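Side-chain contacts in putative enoyl-CoA hydratase/isomerase (Bordetella parapertussis, PDB 3ISA), which is a putative enoyl-CoA hydratase/isomerase of the crotonase family and probably acts on acyl-CoA thioesters, although its own substrate is not established: residues L80-R83 against M84-E88; F233-R236 against I237-Y240. All coordinates share one frame; numbering follows the deposited sequence.

Both contacts are local, between successive turns of one helix, through i to i+4 partners: contact 1 (80-88) sits in helix 77-95, contact 2 (233-240) in the last helix, 233-241. They come in series along the chain and lie on the same side of its centre, their own centres about 16 Å apart. Although far apart in sequence, they touch in space: L80 of contact 1 lays CB against CE2 of F233 and CD1 against CG of K234, both at 3.7 Å. The C-terminal helix is thus packed on the early part of helix 77-95 through L80, while L81, L82, V85 and R86 of that helix also pack on a second subunit.

Contact 1 (L80-R83 against M84-E88); sequences LLLR and MVRIE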
loop_
_atom_site.group_PDB
_atom_site.type_symbol
_atom_site.label_atom_id
_atom_site.label_comp_id
_atom_site.label_asym_id
_atom_site.label_seq_id
_atom_site.Cartn_x
_atom_site.Cartn_y
_atom_site.Cartn_z
ATOM N N LEU D 80 7.792 -30.064 -11.335
ATOM C CA LEU D 80 6.371 -29.718 -11.229
ATOM C C LEU D 80 6.188 -28.270 -10.769
ATOM O O LEU D 80 5.323 -27.548 -11.290
ATOM C CB LEU D 80 5.650 -30.677 -10.278
ATOM C CG LEU D 80 5.678 -32.146 -10.723
ATOM C CD1 LEU D 80 5.068 -33.014 -9.627
ATOM C CD2 LEU D 80 4.986 -32.360 -12.074
ATOM N N LEU D 81 7.007 -27.859 -9.804
ATOM C CA LEU D 81 7.028 -26.463 -9.340
ATOM C C LEU D 81 7.332 -25.492 -10.481
ATOM O O LEU D 81 6.616 -24.511 -10.655
ATOM C CB LEU D 81 8.031 -26.255 -8.193
ATOM C CG LEU D 81 8.217 -24.773 -7.795
ATOM C CD1 LEU D 81 6.926 -24.142 -7.214
ATOM C CD2 LEU D 81 9.409 -24.537 -6.857
ATOM N N LEU D 82 8.383 -25.774 -11.252
ATOM C CA LEU D 82 8.748 -24.940 -12.396
ATOM C C LEU D 82 7.579 -24.802 -13.383
ATOM O O LEU D 82 7.253 -23.697 -13.815
ATOM C CB LEU D 82 10.016 -25.445 -13.088
ATOM C CG LEU D 82 10.457 -24.644 -14.327
ATOM C CD1 LEU D 82 10.602 -23.160 -13.998
ATOM C CD2 LEU D 82 11.780 -25.175 -14.889
ATOM N N ARG D 83 6.936 -25.920 -13.699
ATOM C CA ARG D 83 5.816 -25.887 -14.624
ATOM C C ARG D 83 4.632 -25.030 -14.104
ATOM O O ARG D 83 4.006 -24.288 -14.866
ATOM C CB ARG D 83 5.378 -27.310 -15.006
ATOM C CG ARG D 83 6.368 -28.039 -15.930
ATOM C CD ARG D 83 5.948 -29.495 -16.132
ATOM N NE ARG D 83 4.601 -29.579 -16.709
ATOM C CZ ARG D 83 3.856 -30.679 -16.725
ATOM N NH1 ARG D 83 4.319 -31.797 -16.179
ATOM N NH2 ARG D 83 2.639 -30.653 -17.268
ATOM N N MET D 84 4.347 -25.122 -12.811
ATOM C CA MET D 84 3.317 -24.276 -12.198
ATOM C C MET D 84 3.701 -22.786 -12.173
ATOM O O MET D 84 2.875 -21.922 -12.449
ATOM C CB MET D 84 2.983 -24.797 -10.794
ATOM C CG MET D 84 2.089 -26.048 -10.793
ATOM S SD MET D 84 0.469 -25.883 -11.587
ATOM C CE MET D 84 -0.172 -27.476 -11.041
ATOM N N VAL D 85 4.968 -22.495 -11.859
ATOM C CA VAL D 85 5.478 -21.129 -11.897
ATOM C C VAL D 85 5.378 -20.524 -13.288
ATOM O O VAL D 85 4.897 -19.399 -13.433
ATOM C CB VAL D 85 6.931 -21.054 -11.316
ATOM C CG1 VAL D 85 7.572 -19.713 -11.643
ATOM C CG2 VAL D 85 6.869 -21.284 -9.794
ATOM N N ARG D 86 5.772 -21.295 -14.308
ATOM C CA ARG D 86 5.672 -20.832 -15.688
ATOM C C ARG D 86 4.207 -20.605 -16.109
ATOM O O ARG D 86 3.913 -19.649 -16.816
ATOM C CB ARG D 86 6.441 -21.765 -16.643
ATOM C CG ARG D 86 7.986 -21.829 -16.394
ATOM C CD ARG D 86 8.685 -20.480 -16.599
ATOM N NE ARG D 86 8.829 -20.174 -18.028
ATOM C CZ ARG D 86 9.160 -18.979 -18.518
ATOM N NH1 ARG D 86 9.366 -17.958 -17.690
ATOM N NH2 ARG D 86 9.287 -18.803 -19.831
ATOM N N ILE D 87 3.300 -21.477 -15.668
ATOM C CA ILE D 87 1.861 -21.251 -15.863
ATOM C C ILE D 87 1.440 -19.909 -15.241
ATOM O O ILE D 87 0.829 -19.083 -15.913
ATOM C CB ILE D 87 1.001 -22.446 -15.343
ATOM C CG1 ILE D 87 1.146 -23.645 -16.296
ATOM C CG2 ILE D 87 -0.479 -22.058 -15.242
ATOM C CD1 ILE D 87 0.633 -24.980 -15.733
ATOM N N GLU D 88 1.796 -19.663 -13.980
ATOM C CA GLU D 88 1.419 -18.376 -13.354
ATOM C C GLU D 88 2.057 -17.175 -14.065
ATOM O O GLU D 88 1.417 -16.137 -14.206
ATOM C CB GLU D 88 1.732 -18.364 -11.850
ATOM C CG GLU D 88 1.371 -17.050 -11.080
ATOM C CD GLU D 88 -0.130 -16.660 -11.130
ATOM O OE1 GLU D 88 -0.972 -17.426 -11.646
ATOM O OE2 GLU D 88 -0.469 -15.560 -10.646
#
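Four main-chain hydrogen bonds join L80-R83 to M84-E88, the i to i+4 pattern of a regular alpha-helix, here in helix 77-95 of the crotonase-like fold. V85 N meets L81 O at 2.9 Å and R86 N meets L82 O at the same 2.9 Å. M84 N to L80 O and I87 N to R83 O complete the set. The two arginines send their charged ends off the turn: R86 NH2 makes a salt bridge with E37 of helix 33-48, and R83 hydrogen-bonds through NH2 to the carbonyls of D68 and L31 and through NH1 to Q75 OE1. These bonds tie the helix to neighbouring loops and to helix 33-48.

Packing follows the same four-residue spacing. L82 and R86 run side by side in the same direction, and the methyl CD1 of L82 rests on the aliphatic CG of R86 at 3.8 Å. The R86 chain bends at chi2 (-62°) and again at chi3, which carries its guanidinium away from L82. L81 and V85 instead meet at a slant on a face shared with helix 217-229 and L82 of the second subunit. V85 holds CG2 beside its own backbone N, where this methyl lies 3.3 Å from L81 O and 3.9 Å from L81 CD1.

Contact 2 (F233-R236 against I237-Y240); sequences FKAR and IRDY
I237 lies one turn beyond F233 in the C-terminal helix 233-241, an i to i+4 pair that ends in a CH-pi contact. From I237 the path starts at CB, 3.5 Å from K234 O. CG1 comes next: chi1 -66° turns it beside the backbone N, which brings it to 3.4 Å from F233 O, the carbonyl that also accepts the 3.0 Å hydrogen bond from I237 N. CD1 then reaches over one face of the F233 ring, 3.8 Å from its centroid and 14° off the normal. The ring is placed by CG lying anti to the backbone N (chi1 -176°), and it packs against E77 of helix 77-95.

R238 folds back over the preceding turn: K234 O lies above the centre of its guanidinium face, and NH1 is 3.6 Å from A235 CA. Its NH2 forms a salt bridge with E73, while K234 NZ bonds the main-chain O of E73 and of Q75. The E73 carboxylate probably offsets part of the like charge, K234 NZ and R238 NH2 being 5.2 Å apart. The R236 guanidinium bonds carbonyls of Q230, P231 and F138; F233 CA lies 3.2 Å above the guanidinium plane, offset toward its rim.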
loop_
_atom_site.group_PDB
_atom_site.type_symbol
_atom_site.label_atom_id
_atom_site.label_comp_id
_atom_site.label_asym_id
_atom_site.label_seq_id
_atom_site.Cartn_x
_atom_site.Cartn_y
_atom_site.Cartn_z
ATOM N N PHE D 233 4.245 -32.341 -2.310
ATOM C CA PHE D 233 3.403 -31.854 -3.437
ATOM C C PHE D 233 2.914 -32.992 -4.321
ATOM O O PHE D 233 1.706 -33.134 -4.573
ATOM C CB PHE D 233 4.188 -30.802 -4.271
ATOM C CG PHE D 233 3.393 -30.147 -5.400
ATOM C CD1 PHE D 233 2.107 -29.659 -5.196
ATOM C CD2 PHE D 233 3.976 -29.973 -6.656
ATOM C CE1 PHE D 233 1.384 -29.025 -6.245
ATOM C CE2 PHE D 233 3.271 -29.349 -7.709
ATOM C CZ PHE D 233 1.974 -28.876 -7.497
ATOM N N LYS D 234 3.864 -33.813 -4.746
ATOM C CA LYS D 234 3.614 -34.956 -5.609
ATOM C C LYS D 234 2.651 -35.966 -4.987
ATOM O O LYS D 234 1.746 -36.476 -5.673
ATOM C CB LYS D 234 4.938 -35.630 -5.934
ATOM C CG LYS D 234 5.103 -35.980 -7.371
ATOM C CD LYS D 234 6.507 -36.443 -7.646
ATOM C CE LYS D 234 6.467 -37.615 -8.585
ATOM N NZ LYS D 234 7.826 -38.024 -9.010
ATOM N N ALA D 235 2.845 -36.238 -3.694
ATOM C CA ALA D 235 1.960 -37.134 -2.946
ATOM C C ALA D 235 0.541 -36.575 -2.837
ATOM O O ALA D 235 -0.430 -37.333 -2.954
ATOM C CB ALA D 235 2.535 -37.447 -1.558
ATOM N N ARG D 236 0.420 -35.252 -2.653
ATOM C CA ARG D 236 -0.886 -34.576 -2.594
ATOM C C ARG D 236 -1.622 -34.711 -3.930
ATOM O O ARG D 236 -2.843 -34.976 -3.972
ATOM C CB ARG D 236 -0.730 -33.084 -2.232
ATOM C CG ARG D 236 -0.312 -32.805 -0.779
ATOM C CD ARG D 236 -0.421 -31.316 -0.420
ATOM N NE ARG D 236 0.437 -30.421 -1.222
ATOM C CZ ARG D 236 1.713 -30.123 -0.944
ATOM N NH1 ARG D 236 2.332 -30.670 0.099
ATOM N NH2 ARG D 236 2.391 -29.283 -1.727
ATOM N N ILE D 237 -0.877 -34.532 -5.019
ATOM C CA ILE D 237 -1.413 -34.754 -6.366
ATOM C C ILE D 237 -1.916 -36.210 -6.538
ATOM O O ILE D 237 -3.054 -36.437 -6.982
ATOM C CB ILE D 237 -0.360 -34.368 -7.449
ATOM C CG1 ILE D 237 -0.085 -32.848 -7.426
ATOM C CG2 ILE D 237 -0.814 -34.803 -8.836
ATOM C CD1 ILE D 237 1.095 -32.390 -8.306
ATOM N N ARG D 238 -1.070 -37.168 -6.163
ATOM C CA ARG D 238 -1.398 -38.600 -6.214
ATOM C C ARG D 238 -2.698 -38.915 -5.478
ATOM O O ARG D 238 -3.591 -39.559 -6.040
ATOM C CB ARG D 238 -0.229 -39.425 -5.663
ATOM C CG ARG D 238 -0.306 -40.941 -5.927
ATOM C CD ARG D 238 0.917 -41.647 -5.351
ATOM N NE ARG D 238 2.156 -41.147 -5.946
ATOM C CZ ARG D 238 3.137 -40.545 -5.274
ATOM N NH1 ARG D 238 3.053 -40.375 -3.957
ATOM N NH2 ARG D 238 4.216 -40.127 -5.922
ATOM N N ASP D 239 -2.816 -38.412 -4.245
ATOM C CA ASP D 239 -4.013 -38.586 -3.421
ATOM C C ASP D 239 -5.265 -38.027 -4.081
ATOM O O ASP D 239 -6.321 -38.665 -4.048
ATOM C CB ASP D 239 -3.840 -37.927 -2.049
ATOM C CG ASP D 239 -2.859 -38.672 -1.152
ATOM O OD1 ASP D 239 -2.469 -39.812 -1.489
ATOM O OD2 ASP D 239 -2.473 -38.112 -0.101
ATOM N N TYR D 240 -5.134 -36.839 -4.677
ATOM C CA TYR D 240 -6.247 -36.183 -5.358
ATOM C C TYR D 240 -6.677 -36.956 -6.620
ATOM O O TYR D 240 -7.876 -37.132 -6.866
ATOM C CB TYR D 240 -5.911 -34.715 -5.701
ATOM C CG TYR D 240 -6.836 -34.152 -6.756
ATOM C CD1 TYR D 240 -8.169 -33.839 -6.453
ATOM C CD2 TYR D 240 -6.394 -33.973 -8.070
ATOM C CE1 TYR D 240 -9.033 -33.359 -7.440
ATOM C CE2 TYR D 240 -7.243 -33.487 -9.052
ATOM C CZ TYR D 240 -8.557 -33.186 -8.734
ATOM O OH TYR D 240 -9.384 -32.707 -9.724
#